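Local coordinates for putative general stress protein 26 (Jannaschia sp., PDB 2QEA) that is of unknown function but belongs to the pyridoxamine 5'-phosphate oxidase-like family of FMN-binding split-barrel proteins, and so may bind a flavin, at residues F46-G51 and C115-T120. Residues are numbered along the deposited sequence; the frame is centred on the assembly and turned at random.
Sequences FITAKG and CLLKFT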
ATOM      1  N   PHE A  46     -14.138  -0.200  -8.324  1.00 44.61           N
ATOM      2  CA  PHE A  46     -14.239  -1.104  -7.162  1.00 44.52           C
ATOM      3  C   PHE A  46     -15.668  -1.631  -6.999  1.00 44.55           C
ATOM      4  O   PHE A  46     -16.624  -0.867  -7.138  1.00 44.52           O
ATOM      5  CB  PHE A  46     -13.850  -0.388  -5.862  1.00 44.57           C
ATOM      6  CG  PHE A  46     -12.503   0.274  -5.900  1.00 45.08           C
ATOM      7  CD1 PHE A  46     -11.351  -0.423  -5.524  1.00 44.59           C
ATOM      8  CD2 PHE A  46     -12.385   1.611  -6.304  1.00 45.34           C
ATOM      9  CE1 PHE A  46     -10.089   0.200  -5.558  1.00 45.32           C
ATOM     10  CE2 PHE A  46     -11.140   2.242  -6.343  1.00 45.75           C
ATOM     11  CZ  PHE A  46      -9.987   1.540  -5.971  1.00 45.84           C
ATOM     12  N   ILE A  47     -15.798  -2.928  -6.705  1.00 45.02           N
ATOM     13  CA  ILE A  47     -17.084  -3.584  -6.439  1.00 45.42           C
ATOM     14  C   ILE A  47     -17.140  -3.784  -4.920  1.00 45.91           C
ATOM     15  O   ILE A  47     -16.273  -4.463  -4.360  1.00 45.76           O
ATOM     16  CB  ILE A  47     -17.206  -4.943  -7.171  1.00 45.22           C
ATOM     17  CG1 ILE A  47     -17.106  -4.748  -8.690  1.00 45.72           C
ATOM     18  CG2 ILE A  47     -18.531  -5.624  -6.827  1.00 44.30           C
ATOM     19  CD1 ILE A  47     -17.173  -6.038  -9.492  1.00 45.73           C
ATOM     20  N   THR A  48     -18.143  -3.187  -4.270  1.00 46.31           N
ATOM     21  CA  THR A  48     -18.325  -3.266  -2.810  1.00 46.60           C
ATOM     22  C   THR A  48     -19.803  -3.428  -2.415  1.00 46.44           C
ATOM     23  O   THR A  48     -20.689  -3.417  -3.273  1.00 46.45           O
ATOM     24  CB  THR A  48     -17.716  -2.017  -2.123  1.00 46.80           C
ATOM     25  OG1 THR A  48     -17.754  -2.168  -0.696  1.00 47.92           O
ATOM     26  CG2 THR A  48     -18.452  -0.739  -2.537  1.00 47.56           C
ATOM     27  N   ALA A  49     -20.040  -3.610  -1.114  1.00 46.42           N
ATOM     28  CA  ALA A  49     -21.387  -3.775  -0.552  1.00 46.51           C
ATOM     29  C   ALA A  49     -22.014  -2.410  -0.237  1.00 46.83           C
ATOM     30  O   ALA A  49     -21.298  -1.482   0.146  1.00 47.03           O
ATOM     31  CB  ALA A  49     -21.333  -4.632   0.710  1.00 46.13           C
ATOM     32  N   LYS A  50     -23.338  -2.295  -0.404  1.00 47.12           N
ATOM     33  CA  LYS A  50     -24.076  -1.043  -0.093  1.00 47.22           C
ATOM     34  C   LYS A  50     -24.031  -0.658   1.396  1.00 46.92           C
ATOM     35  O   LYS A  50     -24.057   0.529   1.724  1.00 46.58           O
ATOM     36  CB  LYS A  50     -25.543  -1.098  -0.557  1.00 47.18           C
ATOM     37  CG  LYS A  50     -25.743  -1.025  -2.063  1.00 48.21           C
ATOM     38  CD  LYS A  50     -27.216  -0.814  -2.413  1.00 47.87           C
ATOM     39  CE  LYS A  50     -27.443  -0.773  -3.923  1.00 48.24           C
ATOM     40  NZ  LYS A  50     -28.887  -0.696  -4.272  1.00 46.64           N
ATOM     41  N   GLY A  51     -23.966  -1.659   2.277  1.00 47.15           N
ATOM     42  CA  GLY A  51     -23.876  -1.442   3.725  1.00 47.30           C
ATOM     43  C   GLY A  51     -22.535  -0.957   4.270  1.00 47.41           C
ATOM     44  O   GLY A  51     -22.463  -0.589   5.446  1.00 47.72           O
ATOM     45  N   CYS A 115     -22.612  -2.643  -5.258  1.00 50.59           N
ATOM     46  CA  CYS A 115     -22.368  -1.208  -5.410  1.00 49.89           C
ATOM     47  C   CYS A 115     -21.044  -0.964  -6.148  1.00 49.02           C
ATOM     48  O   CYS A 115     -19.978  -1.297  -5.620  1.00 50.09           O
ATOM     49  CB  CYS A 115     -22.325  -0.560  -4.022  1.00 49.63           C
ATOM     50  SG  CYS A 115     -21.870   1.173  -3.991  1.00 52.53           S
ATOM     51  N   LEU A 116     -21.120  -0.399  -7.355  1.00 47.60           N
ATOM     52  CA  LEU A 116     -19.936  -0.081  -8.166  1.00 46.84           C
ATOM     53  C   LEU A 116     -19.438   1.315  -7.784  1.00 46.41           C
ATOM     54  O   LEU A 116     -20.204   2.281  -7.863  1.00 46.24           O
ATOM     55  CB  LEU A 116     -20.276  -0.128  -9.665  1.00 46.56           C
ATOM     56  CG  LEU A 116     -19.170   0.127 -10.701  1.00 47.20           C
ATOM     57  CD1 LEU A 116     -18.048  -0.898 -10.593  1.00 46.39           C
ATOM     58  CD2 LEU A 116     -19.751   0.120 -12.109  1.00 46.91           C
ATOM     59  N   LEU A 117     -18.173   1.404  -7.359  1.00 46.09           N
ATOM     60  CA  LEU A 117     -17.518   2.670  -7.002  1.00 45.84           C
ATOM     61  C   LEU A 117     -16.487   3.039  -8.077  1.00 45.68           C
ATOM     62  O   LEU A 117     -15.785   2.161  -8.587  1.00 45.57           O
ATOM     63  CB  LEU A 117     -16.838   2.577  -5.634  1.00 45.56           C
ATOM     64  CG  LEU A 117     -17.711   2.334  -4.397  1.00 45.77           C
ATOM     65  CD1 LEU A 117     -16.834   2.274  -3.160  1.00 42.47           C
ATOM     66  CD2 LEU A 117     -18.787   3.407  -4.229  1.00 44.15           C
ATOM     67  N   LYS A 118     -16.413   4.334  -8.406  1.00 45.04           N
ATOM     68  CA  LYS A 118     -15.505   4.879  -9.423  1.00 44.63           C
ATOM     69  C   LYS A 118     -14.594   5.920  -8.769  1.00 44.66           C
ATOM     70  O   LYS A 118     -15.084   6.928  -8.248  1.00 44.52           O
ATOM     71  CB  LYS A 118     -16.323   5.531 -10.547  1.00 44.54           C
ATOM     72  CG  LYS A 118     -15.513   6.097 -11.725  1.00 44.53           C
ATOM     73  CD  LYS A 118     -16.416   6.795 -12.739  1.00 44.82           C
ATOM     74  CE  LYS A 118     -15.619   7.331 -13.925  1.00 44.44           C
ATOM     75  NZ  LYS A 118     -16.478   7.988 -14.945  1.00 42.71           N
ATOM     76  N   PHE A 119     -13.283   5.661  -8.794  1.00 44.62           N
ATOM     77  CA  PHE A 119     -12.268   6.575  -8.264  1.00 44.62           C
ATOM     78  C   PHE A 119     -11.540   7.210  -9.447  1.00 44.48           C
ATOM     79  O   PHE A 119     -10.879   6.503 -10.211  1.00 45.17           O
ATOM     80  CB  PHE A 119     -11.269   5.837  -7.366  1.00 44.70           C
ATOM     81  CG  PHE A 119     -10.196   6.728  -6.798  1.00 45.58           C
ATOM     82  CD1 PHE A 119     -10.431   7.468  -5.638  1.00 45.49           C
ATOM     83  CD2 PHE A 119      -8.951   6.848  -7.434  1.00 45.81           C
ATOM     84  CE1 PHE A 119      -9.441   8.312  -5.115  1.00 46.33           C
ATOM     85  CE2 PHE A 119      -7.954   7.687  -6.920  1.00 43.76           C
ATOM     86  CZ  PHE A 119      -8.197   8.421  -5.756  1.00 45.78           C
ATOM     87  N   THR A 120     -11.668   8.530  -9.590  1.00 43.91           N
ATOM     88  CA  THR A 120     -10.999   9.288 -10.650  1.00 43.47           C
ATOM     89  C   THR A 120      -9.788   9.971 -10.007  1.00 44.16           C
ATOM     90  O   THR A 120      -9.978  10.842  -9.157  1.00 44.42           O
ATOM     91  CB  THR A 120     -11.934  10.362 -11.268  1.00 42.80           C
ATOM     92  OG1 THR A 120     -13.096   9.732 -11.823  1.00 41.15           O
ATOM     93  CG2 THR A 120     -11.215  11.141 -12.366  1.00 39.26           C
TER
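The carbonyl oxygen of Phe46 is gripped by one short hydrogen bond, from Leu117 N at 2.8 Å. The bond is nearly straight (177° at the hydrogen) and arrives almost along the C=O axis. The CA-H of Leu116 adds a longer contact to the same oxygen. Phe46 N answers to Leu117 O at 2.9 Å, in the carbonyl plane, closing a hydrogen-bonded antiparallel pair. Two residues on, Thr48 N binds Cys115 O at 3.0 Å. The return bond from Cys115 N to Thr48 O is bent (125° at the hydrogen) and weak. Beyond it the chain leaves the strand at Lys50, whose CG lies against Cys115 CB. Phe46, Thr48, Cys115 and Leu117 share one sheet face. There the Thr48 and Leu117 side chains cross obliquely, with CG2 of Thr48 3.5 Å from CD1 of Leu117. Thr48 OG1, anti to the backbone N (chi1 -173°), hydrogen-bonds with Thr52 OG1. The Phe46 ring meets Phe119 CB with its edge, CE2 to CB 3.7 Å. Ile47 and Leu116 occupy the other face. Strands 44-49 and 76-87 both pair with strand 114-129, in the antiparallel sheet that probably forms the family's split barrel. The Phe46 ring packs edge-to-face with Phe67 of strand 63-71, and its side chain touches Met32 of strand 30-32.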